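Local coordinates for alanine racemase (Enterococcus faecalis, PDB 3E6E), which belongs to the alanine racemase family, two-domain enzymes with an N-terminal TIM barrel, and binds the ligand DCS in pockets shared by the two subunits of a dimer, at residues Ala34-Val39 with Gly62-Leu67; Pro199-Val204 with Gly218-Tyr223; Val282-Ala287 with Asp315-Arg320. The protein carries 1 engineered substitution. All blocks are in the same frame, centred on the assembly; numbering follows the deposited sequence.

Contact 1: residues Ala34-Val39 with Gly62-Leu67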
loop_
_atom_site.group_PDB
_atom_site.type_symbol
_atom_site.label_atom_id
_atom_site.label_comp_id
_atom_site.label_asym_id
_atom_site.label_seq_id
_atom_site.Cartn_x
_atom_site.Cartn_y
_atom_site.Cartn_z
ATOM N N ALA A 34 17.364 -28.158 0.951
ATOM C CA ALA A 34 17.767 -26.785 1.206
ATOM C C ALA A 34 16.569 -25.841 1.371
ATOM O O ALA A 34 15.516 -25.999 0.734
ATOM C CB ALA A 34 18.673 -26.290 0.089
ATOM N N LEU A 35 16.748 -24.844 2.227
ATOM C CA LEU A 35 15.691 -23.888 2.485
ATOM C C LEU A 35 16.014 -22.555 1.855
ATOM O O LEU A 35 17.018 -21.922 2.183
ATOM C CB LEU A 35 15.496 -23.709 3.992
ATOM C CG LEU A 35 14.364 -22.789 4.462
ATOM C CD1 LEU A 35 14.624 -21.348 4.061
ATOM C CD2 LEU A 35 13.073 -23.260 3.852
ATOM N N PHE A 36 15.172 -22.140 0.924
ATOM C CA PHE A 36 15.362 -20.855 0.302
ATOM C C PHE A 36 14.284 -19.985 0.909
ATOM O O PHE A 36 13.140 -20.426 1.087
ATOM C CB PHE A 36 15.213 -20.948 -1.221
ATOM C CG PHE A 36 16.520 -21.116 -1.951
ATOM C CD1 PHE A 36 17.468 -22.038 -1.512
ATOM C CD2 PHE A 36 16.801 -20.366 -3.086
ATOM C CE1 PHE A 36 18.669 -22.209 -2.190
ATOM C CE2 PHE A 36 18.004 -20.534 -3.774
ATOM C CZ PHE A 36 18.937 -21.457 -3.321
ATOM N N ALA A 37 14.664 -18.759 1.254
ATOM C CA ALA A 37 13.740 -17.807 1.851
ATOM C C ALA A 37 13.300 -16.763 0.836
ATOM O O ALA A 37 14.105 -15.966 0.355
ATOM C CB ALA A 37 14.398 -17.130 3.052
ATOM N N VAL A 38 12.020 -16.784 0.491
ATOM C CA VAL A 38 11.484 -15.811 -0.453
ATOM C C VAL A 38 11.171 -14.562 0.361
ATOM O O VAL A 38 10.397 -14.621 1.320
ATOM C CB VAL A 38 10.217 -16.359 -1.150
ATOM C CG1 VAL A 38 9.449 -17.236 -0.208
ATOM C CG2 VAL A 38 9.350 -15.222 -1.633
ATOM N N VAL A 39 11.802 -13.448 -0.009
ATOM C CA VAL A 39 11.626 -12.179 0.692
ATOM C C VAL A 39 11.213 -11.029 -0.217
ATOM O O VAL A 39 11.654 -9.891 -0.023
ATOM C CB VAL A 39 12.919 -11.752 1.419
ATOM C CG1 VAL A 39 13.314 -12.795 2.456
ATOM C CG2 VAL A 39 14.032 -11.534 0.401
ATOM N N GLY A 62 19.768 -19.653 0.525
ATOM C CA GLY A 62 19.395 -19.088 -0.767
ATOM C C GLY A 62 18.196 -18.156 -0.645
ATOM O O GLY A 62 17.485 -18.193 0.369
ATOM N N PHE A 63 17.955 -17.338 -1.675
ATOM C CA PHE A 63 16.845 -16.383 -1.651
ATOM C C PHE A 63 16.013 -16.242 -2.923
ATOM O O PHE A 63 16.543 -16.265 -4.038
ATOM C CB PHE A 63 17.367 -15.002 -1.255
ATOM C CG PHE A 63 18.109 -15.003 0.026
ATOM C CD1 PHE A 63 19.482 -15.213 0.044
ATOM C CD2 PHE A 63 17.427 -14.877 1.232
ATOM C CE1 PHE A 63 20.179 -15.306 1.255
ATOM C CE2 PHE A 63 18.102 -14.967 2.445
ATOM C CZ PHE A 63 19.487 -15.185 2.456
ATOM N N CYS A 64 14.702 -16.072 -2.730
ATOM C CA CYS A 64 13.742 -15.904 -3.820
ATOM C C CYS A 64 13.072 -14.542 -3.745
ATOM O O CYS A 64 12.605 -14.129 -2.686
ATOM C CB CYS A 64 12.659 -16.971 -3.743
ATOM S SG CYS A 64 13.261 -18.667 -3.795
ATOM N N VAL A 65 13.026 -13.854 -4.876
ATOM C CA VAL A 65 12.402 -12.545 -4.960
ATOM C C VAL A 65 11.608 -12.539 -6.251
ATOM O O VAL A 65 11.692 -13.483 -7.033
ATOM C CB VAL A 65 13.446 -11.406 -5.011
ATOM C CG1 VAL A 65 14.287 -11.412 -3.751
ATOM C CG2 VAL A 65 14.317 -11.561 -6.254
ATOM N N ALA A 66 10.844 -11.480 -6.484
ATOM C CA ALA A 66 10.048 -11.388 -7.700
ATOM C C ALA A 66 10.692 -10.517 -8.760
ATOM O O ALA A 66 10.519 -10.766 -9.947
ATOM C CB ALA A 66 8.677 -10.843 -7.380
ATOM N N LEU A 67 11.438 -9.503 -8.330
ATOM C CA LEU A 67 12.043 -8.568 -9.266
ATOM C C LEU A 67 13.562 -8.450 -9.272
ATOM O O LEU A 67 14.219 -8.541 -8.233
ATOM C CB LEU A 67 11.454 -7.181 -9.034
ATOM C CG LEU A 67 9.966 -7.141 -8.701
ATOM C CD1 LEU A 67 9.533 -5.697 -8.601
ATOM C CD2 LEU A 67 9.166 -7.857 -9.766
#
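Gly-62 CA sits almost exactly over the centre of the Phe-36 ring, 3.3 Å from the ring centroid and only 5° off the ring normal. This CH-pi contact joins two neighbouring parallel strands of the TIM barrel, 34-38 and 62-65, which are linked by a beta-alpha-beta crossover whose connection holds helices 40-44 and 48-56. With no side chain on Gly-62, the ring can lie flat against the backbone there. Phe-36 chi1 of -95° is off the staggered positions and turns the ring across the neighbouring strand. The sulfur of Cys-64 meets the same ring at its edge, in plane, with SG 5.3 Å from the centroid. On this face of the sheet, too, Val-38 CB packs tightly on Cys-64 CB at 3.6 Å, and Val-38 also lines the DCS pocket. The other face carries Ala-37 and Phe-63, whose CB and CD2 are 4.2 Å apart; both side chains turn to the helices outside the barrel, Ala-37 to Ala-55 and Phe-63 to Ala-52 and Leu-74. The backbones are tied by three bonds. Ala-37 uses both its polar atoms, giving N-H to Gly-62 O at 3.0 Å and taking the N-H of Cys-64 on its own O at 3.1 Å. At the C-terminal end of the pair, Val-39 N reaches Cys-64 O at 2.9 Å, bent to 144° at the hydrogen.

Contact 2: residues Pro199-Val204 with Gly218-Tyr223. With DCS (D-[3-hydroxy-2-methyl-5-phosphonooxymethyl-pyridin-4-ylmethyl]-N,O-cycloserylamide), chain D.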
loop_
_atom_site.group_PDB
_atom_site.type_symbol
_atom_site.label_atom_id
_atom_site.label_comp_id
_atom_site.label_asym_id
_atom_site.label_seq_id
_atom_site.Cartn_x
_atom_site.Cartn_y
_atom_site.Cartn_z
ATOM N N PRO A 199 19.265 -31.110 -12.340
ATOM C CA PRO A 199 20.211 -30.081 -11.907
ATOM C C PRO A 199 20.421 -30.042 -10.404
ATOM O O PRO A 199 19.973 -30.928 -9.689
ATOM C CB PRO A 199 19.595 -28.795 -12.444
ATOM C CG PRO A 199 18.101 -29.132 -12.649
ATOM C CD PRO A 199 17.894 -30.592 -12.322
ATOM N N ARG A 200 21.105 -29.009 -9.929
ATOM C CA ARG A 200 21.389 -28.869 -8.508
ATOM C C ARG A 200 20.132 -28.786 -7.678
ATOM O O ARG A 200 20.055 -29.374 -6.604
ATOM C CB ARG A 200 22.223 -27.616 -8.251
ATOM C CG ARG A 200 22.818 -27.538 -6.849
ATOM C CD ARG A 200 23.608 -26.245 -6.654
ATOM N NE ARG A 200 24.463 -25.933 -7.805
ATOM C CZ ARG A 200 25.279 -24.883 -7.881
ATOM N NH1 ARG A 200 25.369 -24.027 -6.864
ATOM N NH2 ARG A 200 25.982 -24.671 -8.991
ATOM N N TYR A 201 19.145 -28.051 -8.180
ATOM C CA TYR A 201 17.882 -27.855 -7.464
ATOM C C TYR A 201 16.629 -28.398 -8.152
ATOM O O TYR A 201 16.406 -28.184 -9.340
ATOM C CB TYR A 201 17.683 -26.364 -7.180
ATOM C CG TYR A 201 18.766 -25.754 -6.330
ATOM C CD1 TYR A 201 19.632 -24.798 -6.854
ATOM C CD2 TYR A 201 18.907 -26.107 -4.993
ATOM C CE1 TYR A 201 20.613 -24.197 -6.060
ATOM C CE2 TYR A 201 19.883 -25.515 -4.190
ATOM C CZ TYR A 201 20.731 -24.557 -4.727
ATOM O OH TYR A 201 21.670 -23.939 -3.924
ATOM N N VAL A 202 15.811 -29.105 -7.387
ATOM C CA VAL A 202 14.574 -29.655 -7.906
ATOM C C VAL A 202 13.559 -29.286 -6.834
ATOM O O VAL A 202 13.435 -29.963 -5.813
ATOM C CB VAL A 202 14.695 -31.178 -8.080
ATOM C CG1 VAL A 202 13.483 -31.720 -8.842
ATOM C CG2 VAL A 202 15.982 -31.491 -8.822
ATOM N N HIS A 203 12.848 -28.186 -7.070
ATOM C CA HIS A 203 11.895 -27.673 -6.095
ATOM C C HIS A 203 10.470 -27.406 -6.538
ATOM O O HIS A 203 10.217 -26.897 -7.626
ATOM C CB HIS A 203 12.470 -26.408 -5.466
ATOM C CG HIS A 203 13.092 -25.462 -6.447
ATOM N ND1 HIS A 203 12.416 -24.385 -6.977
ATOM C CD2 HIS A 203 14.347 -25.404 -6.955
ATOM C CE1 HIS A 203 13.229 -23.700 -7.763
ATOM N NE2 HIS A 203 14.406 -24.297 -7.767
ATOM N N VAL A 204 9.538 -27.732 -5.648
ATOM C CA VAL A 204 8.114 -27.562 -5.912
ATOM C C VAL A 204 7.394 -27.028 -4.678
ATOM O O VAL A 204 6.334 -26.421 -4.790
ATOM C CB VAL A 204 7.466 -28.919 -6.273
ATOM C CG1 VAL A 204 8.293 -29.623 -7.329
ATOM C CG2 VAL A 204 7.354 -29.793 -5.030
ATOM N N GLY A 218 11.606 -33.502 -3.934
ATOM C CA GLY A 218 12.294 -32.229 -4.056
ATOM C C GLY A 218 13.470 -32.139 -3.110
ATOM O O GLY A 218 13.513 -32.852 -2.109
ATOM N N ASN A 219 14.425 -31.265 -3.411
ATOM C CA ASN A 219 15.599 -31.122 -2.559
ATOM C C ASN A 219 15.802 -29.690 -2.048
ATOM O O ASN A 219 16.843 -29.351 -1.482
ATOM C CB ASN A 219 16.859 -31.609 -3.296
ATOM C CG ASN A 219 17.216 -30.744 -4.482
ATOM O OD1 ASN A 219 17.110 -29.520 -4.428
ATOM N ND2 ASN A 219 17.660 -31.375 -5.563
ATOM N N MET A 220 14.791 -28.861 -2.262
ATOM C CA MET A 220 14.800 -27.474 -1.814
ATOM C C MET A 220 13.378 -26.923 -1.800
ATOM O O MET A 220 12.597 -27.171 -2.725
ATOM C CB MET A 220 15.653 -26.595 -2.729
ATOM C CG MET A 220 15.711 -25.129 -2.275
ATOM S SD MET A 220 15.157 -23.932 -3.519
ATOM C CE MET A 220 13.513 -23.822 -3.124
ATOM N N ILE A 221 13.037 -26.175 -0.758
ATOM C CA ILE A 221 11.703 -25.600 -0.697
ATOM C C ILE A 221 11.809 -24.096 -0.646
ATOM O O ILE A 221 12.792 -23.547 -0.136
ATOM C CB ILE A 221 10.914 -26.078 0.539
ATOM C CG1 ILE A 221 11.436 -25.378 1.792
ATOM C CG2 ILE A 221 11.027 -27.604 0.680
ATOM C CD1 ILE A 221 10.630 -25.706 3.015
ATOM N N ARG A 222 10.800 -23.434 -1.201
ATOM C CA ARG A 222 10.743 -21.979 -1.222
ATOM C C ARG A 222 9.830 -21.471 -0.094
ATOM O O ARG A 222 8.691 -21.096 -0.325
ATOM C CB ARG A 222 10.222 -21.510 -2.578
ATOM C CG ARG A 222 11.261 -21.525 -3.700
ATOM C CD ARG A 222 10.793 -22.384 -4.843
ATOM N NE ARG A 222 9.361 -22.220 -5.057
ATOM C CZ ARG A 222 8.646 -22.962 -5.895
ATOM N NH1 ARG A 222 9.235 -23.915 -6.608
ATOM N NH2 ARG A 222 7.333 -22.774 -6.004
ATOM N N TYR A 223 10.359 -21.452 1.124
ATOM C CA TYR A 223 9.603 -21.031 2.301
ATOM C C TYR A 223 9.262 -19.532 2.357
ATOM O O TYR A 223 10.158 -18.687 2.466
ATOM C CB TYR A 223 10.377 -21.414 3.562
ATOM C CG TYR A 223 9.511 -21.928 4.693
ATOM C CD1 TYR A 223 9.901 -21.766 6.016
ATOM C CD2 TYR A 223 8.315 -22.607 4.440
ATOM C CE1 TYR A 223 9.133 -22.259 7.057
ATOM C CE2 TYR A 223 7.542 -23.108 5.479
ATOM C CZ TYR A 223 7.959 -22.929 6.786
ATOM O OH TYR A 223 7.210 -23.427 7.832
HETATM N N1 DCS D . 7.460 -19.937 -4.942
HETATM C C2 DCS D . 6.864 -19.133 -5.968
HETATM C C2A DCS D . 7.112 -19.425 -7.436
HETATM C C3 DCS D . 6.041 -18.075 -5.563
HETATM O O3 DCS D . 5.444 -17.267 -6.466
HETATM C C4 DCS D . 5.841 -17.848 -4.141
HETATM C C4A DCS D . 4.946 -16.710 -3.688
HETATM C C5 DCS D . 6.497 -18.733 -3.175
HETATM C C6 DCS D . 7.285 -19.743 -3.600
HETATM C C5A DCS D . 6.344 -18.582 -1.682
HETATM O O4P DCS D . 4.989 -18.878 -1.330
HETATM P P DCS D . 4.391 -18.843 0.145
HETATM O O1P DCS D . 5.124 -19.832 0.912
HETATM O O2P DCS D . 4.549 -17.497 0.686
HETATM O O3P DCS D . 2.982 -19.209 0.055
HETATM N N DCS D . 3.553 -16.874 -4.268
HETATM C CA DCS D . 2.543 -15.941 -3.990
HETATM C C DCS D . 2.068 -14.941 -4.890
HETATM O O DCS D . 2.541 -14.709 -6.149
HETATM N ND DCS D . 1.097 -14.282 -4.307
HETATM O OG DCS D . 0.909 -14.804 -3.044
HETATM C CB DCS D . 1.791 -15.808 -2.856
HETATM O O HOH W 1 10.259 -28.700 -3.187
#
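His-203 and Met-220 lie side by side and point the same way, the sulfur of Met-220 standing 3.7 Å above the imidazole plane, displaced toward the rim of the ring. They sit where the TIM barrel closes, between its last two strands, 201-203 and 220-223, whose axes diverge by 55°; here side chains, one direct backbone bond and a water do the joining. The Met-220 chain leaves with CG anti to the backbone N (chi1 -179°) and then bends, which brings SD and CE over the face of His-203 and puts CB against Tyr-201 CD2. Arg-222 crosses His-203 at about a right angle, its guanidinium plane 81° from that of the imidazole. Its NH1 approaches the edge of the ring, in plane, and donates to His-203 ND1 at 3.2 Å, although the placing of ND1 is less certain; NH1 is also hydrogen-bonded to Thr-168 O, and His-203 NE2 to His-130 ND1. Another edge of the guanidinium faces DCS: Arg-222 NE donates to DCS N1 at 3.0 Å, and Arg-222 NH2 adds a weak bond to the same atom. Arginine at this nitrogen is a hallmark of alanine racemases, consistent with an unprotonated pyridine. Toward the other end, the amide of Asn-219 crosses Val-202 at about a right angle. Its OD1 accepts Val-202 N at 3.3 Å, the donor standing above the amide plane, and Asn-219 N returns a shorter bond to Val-202 O at 2.9 Å. Between these two regions one water spans the strands, accepting from Val-204 N at 2.7 Å and donating to Met-220 O at 2.8 Å.

Contact 3: residues Val282-Ala287 with Asp315-Arg320. With DCS (D-[3-hydroxy-2-methyl-5-phosphonooxymethyl-pyridin-4-ylmethyl]-N,O-cycloserylamide), chain F.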
loop_
_atom_site.group_PDB
_atom_site.type_symbol
_atom_site.label_atom_id
_atom_site.label_comp_id
_atom_site.label_asym_id
_atom_site.label_seq_id
_atom_site.Cartn_x
_atom_site.Cartn_y
_atom_site.Cartn_z
ATOM N N VAL A 282 -6.651 8.127 16.439
ATOM C CA VAL A 282 -5.369 7.490 16.171
ATOM C C VAL A 282 -4.815 7.887 14.797
ATOM O O VAL A 282 -5.515 7.785 13.784
ATOM C CB VAL A 282 -5.528 5.963 16.238
ATOM C CG1 VAL A 282 -4.179 5.291 16.061
ATOM C CG2 VAL A 282 -6.170 5.566 17.564
ATOM N N PRO A 283 -3.548 8.333 14.748
ATOM C CA PRO A 283 -2.858 8.762 13.527
ATOM C C PRO A 283 -2.437 7.673 12.523
ATOM O O PRO A 283 -1.272 7.598 12.104
ATOM C CB PRO A 283 -1.674 9.566 14.070
ATOM C CG PRO A 283 -1.361 8.867 15.332
ATOM C CD PRO A 283 -2.729 8.633 15.934
ATOM N N ILE A 284 -3.401 6.846 12.130
ATOM C CA ILE A 284 -3.169 5.783 11.160
ATOM C C ILE A 284 -4.422 5.685 10.312
ATOM O O ILE A 284 -5.532 5.610 10.845
ATOM C CB ILE A 284 -2.892 4.427 11.851
ATOM C CG1 ILE A 284 -2.538 3.371 10.806
ATOM C CG2 ILE A 284 -4.096 3.998 12.676
ATOM C CD1 ILE A 284 -2.249 1.995 11.411
ATOM N N GLY A 285 -4.245 5.697 8.992
ATOM C CA GLY A 285 -5.387 5.641 8.088
ATOM C C GLY A 285 -5.200 4.731 6.897
ATOM O O GLY A 285 -4.234 3.980 6.835
ATOM N N TYR A 286 -6.105 4.809 5.933
ATOM C CA TYR A 286 -6.000 3.926 4.797
ATOM C C TYR A 286 -4.810 4.195 3.900
ATOM O O TYR A 286 -4.506 3.406 3.011
ATOM C CB TYR A 286 -7.313 3.902 3.995
ATOM C CG TYR A 286 -7.846 5.222 3.503
ATOM C CD1 TYR A 286 -7.288 5.854 2.388
ATOM C CD2 TYR A 286 -8.985 5.793 4.094
ATOM C CE1 TYR A 286 -7.857 7.013 1.860
ATOM C CE2 TYR A 286 -9.567 6.954 3.580
ATOM C CZ TYR A 286 -9.006 7.557 2.455
ATOM O OH TYR A 286 -9.633 8.645 1.883
ATOM N N ALA A 287 -4.122 5.299 4.144
ATOM C CA ALA A 287 -2.953 5.637 3.354
ATOM C C ALA A 287 -1.802 4.818 3.912
ATOM O O ALA A 287 -0.768 4.669 3.276
ATOM C CB ALA A 287 -2.650 7.115 3.471
ATOM N N ASP A 315 -5.671 9.626 6.802
ATOM C CA ASP A 315 -4.626 9.683 7.827
ATOM C C ASP A 315 -4.929 9.362 9.283
ATOM O O ASP A 315 -4.024 9.386 10.114
ATOM C CB ASP A 315 -3.936 11.037 7.755
ATOM C CG ASP A 315 -2.952 11.104 6.627
ATOM O OD1 ASP A 315 -1.958 10.361 6.713
ATOM O OD2 ASP A 315 -3.167 11.874 5.663
ATOM N N GLN A 316 -6.179 9.066 9.610
ATOM C CA GLN A 316 -6.510 8.716 10.987
ATOM C C GLN A 316 -7.886 8.097 11.108
ATOM O O GLN A 316 -8.649 8.035 10.136
ATOM C CB GLN A 316 -6.439 9.941 11.894
ATOM C CG GLN A 316 -7.344 11.072 11.475
ATOM C CD GLN A 316 -6.591 12.171 10.766
ATOM O OE1 GLN A 316 -6.089 11.983 9.663
ATOM N NE2 GLN A 316 -6.501 13.329 11.407
ATOM N N CYS A 317 -8.195 7.616 12.303
ATOM C CA CYS A 317 -9.491 7.020 12.551
ATOM C C CYS A 317 -9.862 7.163 14.016
ATOM O O CYS A 317 -8.996 7.226 14.894
ATOM C CB CYS A 317 -9.506 5.547 12.111
ATOM S SG CYS A 317 -8.338 4.433 12.906
ATOM N N MET A 318 -11.155 7.246 14.286
ATOM C CA MET A 318 -11.603 7.400 15.660
ATOM C C MET A 318 -12.217 6.128 16.225
ATOM O O MET A 318 -12.957 5.411 15.541
ATOM C CB MET A 318 -12.598 8.554 15.789
ATOM C CG MET A 318 -13.068 9.148 14.488
ATOM S SD MET A 318 -11.807 10.108 13.645
ATOM C CE MET A 318 -11.744 9.249 12.102
ATOM N N ILE A 319 -11.898 5.874 17.489
ATOM C CA ILE A 319 -12.364 4.698 18.201
ATOM C C ILE A 319 -13.140 5.056 19.461
ATOM O O ILE A 319 -12.980 6.138 20.032
ATOM C CB ILE A 319 -11.173 3.798 18.608
ATOM C CG1 ILE A 319 -10.287 4.533 19.618
ATOM C CG2 ILE A 319 -10.361 3.414 17.370
ATOM C CD1 ILE A 319 -9.017 3.798 19.959
ATOM N N ARG A 320 -13.973 4.116 19.896
ATOM C CA ARG A 320 -14.805 4.279 21.078
ATOM C C ARG A 320 -14.109 3.706 22.297
ATOM O O ARG A 320 -14.011 2.490 22.461
ATOM C CB ARG A 320 -16.151 3.584 20.851
ATOM C CG ARG A 320 -16.878 3.122 22.097
ATOM C CD ARG A 320 -17.370 1.697 21.867
ATOM N NE ARG A 320 -18.813 1.589 21.685
ATOM C CZ ARG A 320 -19.550 2.394 20.928
ATOM N NH1 ARG A 320 -18.986 3.391 20.265
ATOM N NH2 ARG A 320 -20.860 2.197 20.833
HETATM N N1 DCS F . -8.610 19.379 5.094
HETATM C C2 DCS F . -8.377 18.367 6.075
HETATM C C2A DCS F . -8.293 18.712 7.561
HETATM C C3 DCS F . -8.224 17.058 5.605
HETATM O O3 DCS F . -7.995 16.035 6.461
HETATM C C4 DCS F . -8.321 16.805 4.165
HETATM C C4A DCS F . -8.162 15.406 3.665
HETATM C C5 DCS F . -8.564 17.920 3.232
HETATM C C6 DCS F . -8.701 19.170 3.734
HETATM C C5A DCS F . -8.683 17.769 1.688
HETATM O O4P DCS F . -9.865 17.028 1.300
HETATM P P DCS F . -10.317 16.685 -0.218
HETATM O O1P DCS F . -10.537 17.955 -0.911
HETATM O O2P DCS F . -9.263 15.895 -0.863
HETATM O O3P DCS F . -11.550 15.925 -0.145
HETATM N N DCS F . -9.332 14.577 4.124
HETATM C CA DCS F . -9.393 13.237 3.761
HETATM C C DCS F . -8.960 12.143 4.564
HETATM O O DCS F . -8.414 12.235 5.804
HETATM N ND DCS F . -9.174 11.034 3.906
HETATM O OG DCS F . -9.738 11.354 2.682
HETATM C CB DCS F . -9.869 12.694 2.599
HETATM O O HOH W 2 -1.544 9.998 10.406
#
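Backbone torsions at Pro-283, phi -73° and psi 53°, fold the chain into an inverse gamma turn that lays Val-282, Pro-283 and Ile-284 against Asp-315, Gln-316 and Cys-317. The turn is closed by Ile-284 N on Val-282 O at 2.8 Å, and the same oxygen also accepts Cys-317 N at 3.1 Å, so two N-H groups grip it. The return bond, Val-282 N to Cys-317 O at 2.9 Å, is nearly straight and makes these two residues an antiparallel hydrogen-bonded pair. Gln-316 CB presses close on Val-282 O, and Gln-316 CA makes a CA-H...O contact with Ile-284 O. A water bridges the two segments, donating to Asp-315 O at 2.6 Å and, weakly, to Pro-283 O. Apolar contact is slight: Val-282 CG2 touches Ile-319 CD1 at 4.1 Å, the two side chains meeting at a slant. Beyond Gly-285, whose backbone passes close to that of Asp-315, Tyr-286 holds CG between its backbone N and carbonyl carbon (chi1 56°). That carries its ring out to DCS, where Tyr-286 OH makes a weak hydrogen bond to DCS OG at 2.8 Å. The carboxylate of Asp-315 forms salt bridges with Arg-365 and with Lys-40 of the second subunit. The arrangement is typical of the alanine racemase dimer, in which loops at the ends of strands of the C-terminal beta domain complete a ligand pocket whose other wall is the barrel of the partner subunit.

In the fold
Contacts 1 and 2 belong to the same TIM barrel and touch: strands 34-38 and 220-223 are neighbours in its sheet, with Ala-34 N and O probably hydrogen-bonded to Asn-219 O and Ile-221 N. Contact 1 is wholly buried and rests on regular strand pairing with apolar packing; contact 2, partly buried with an exposed rim, relies on polar side chains, a methionine laid over a histidine ring and a water where the strands splay. Contact 3 is buried too, but lies in the C-terminal beta domain, its centre about 34 Å from that of contact 1 and about 43 Å from that of contact 2. All three contribute to DCS pockets, yet contact 3 reaches a DCS held largely by the second subunit.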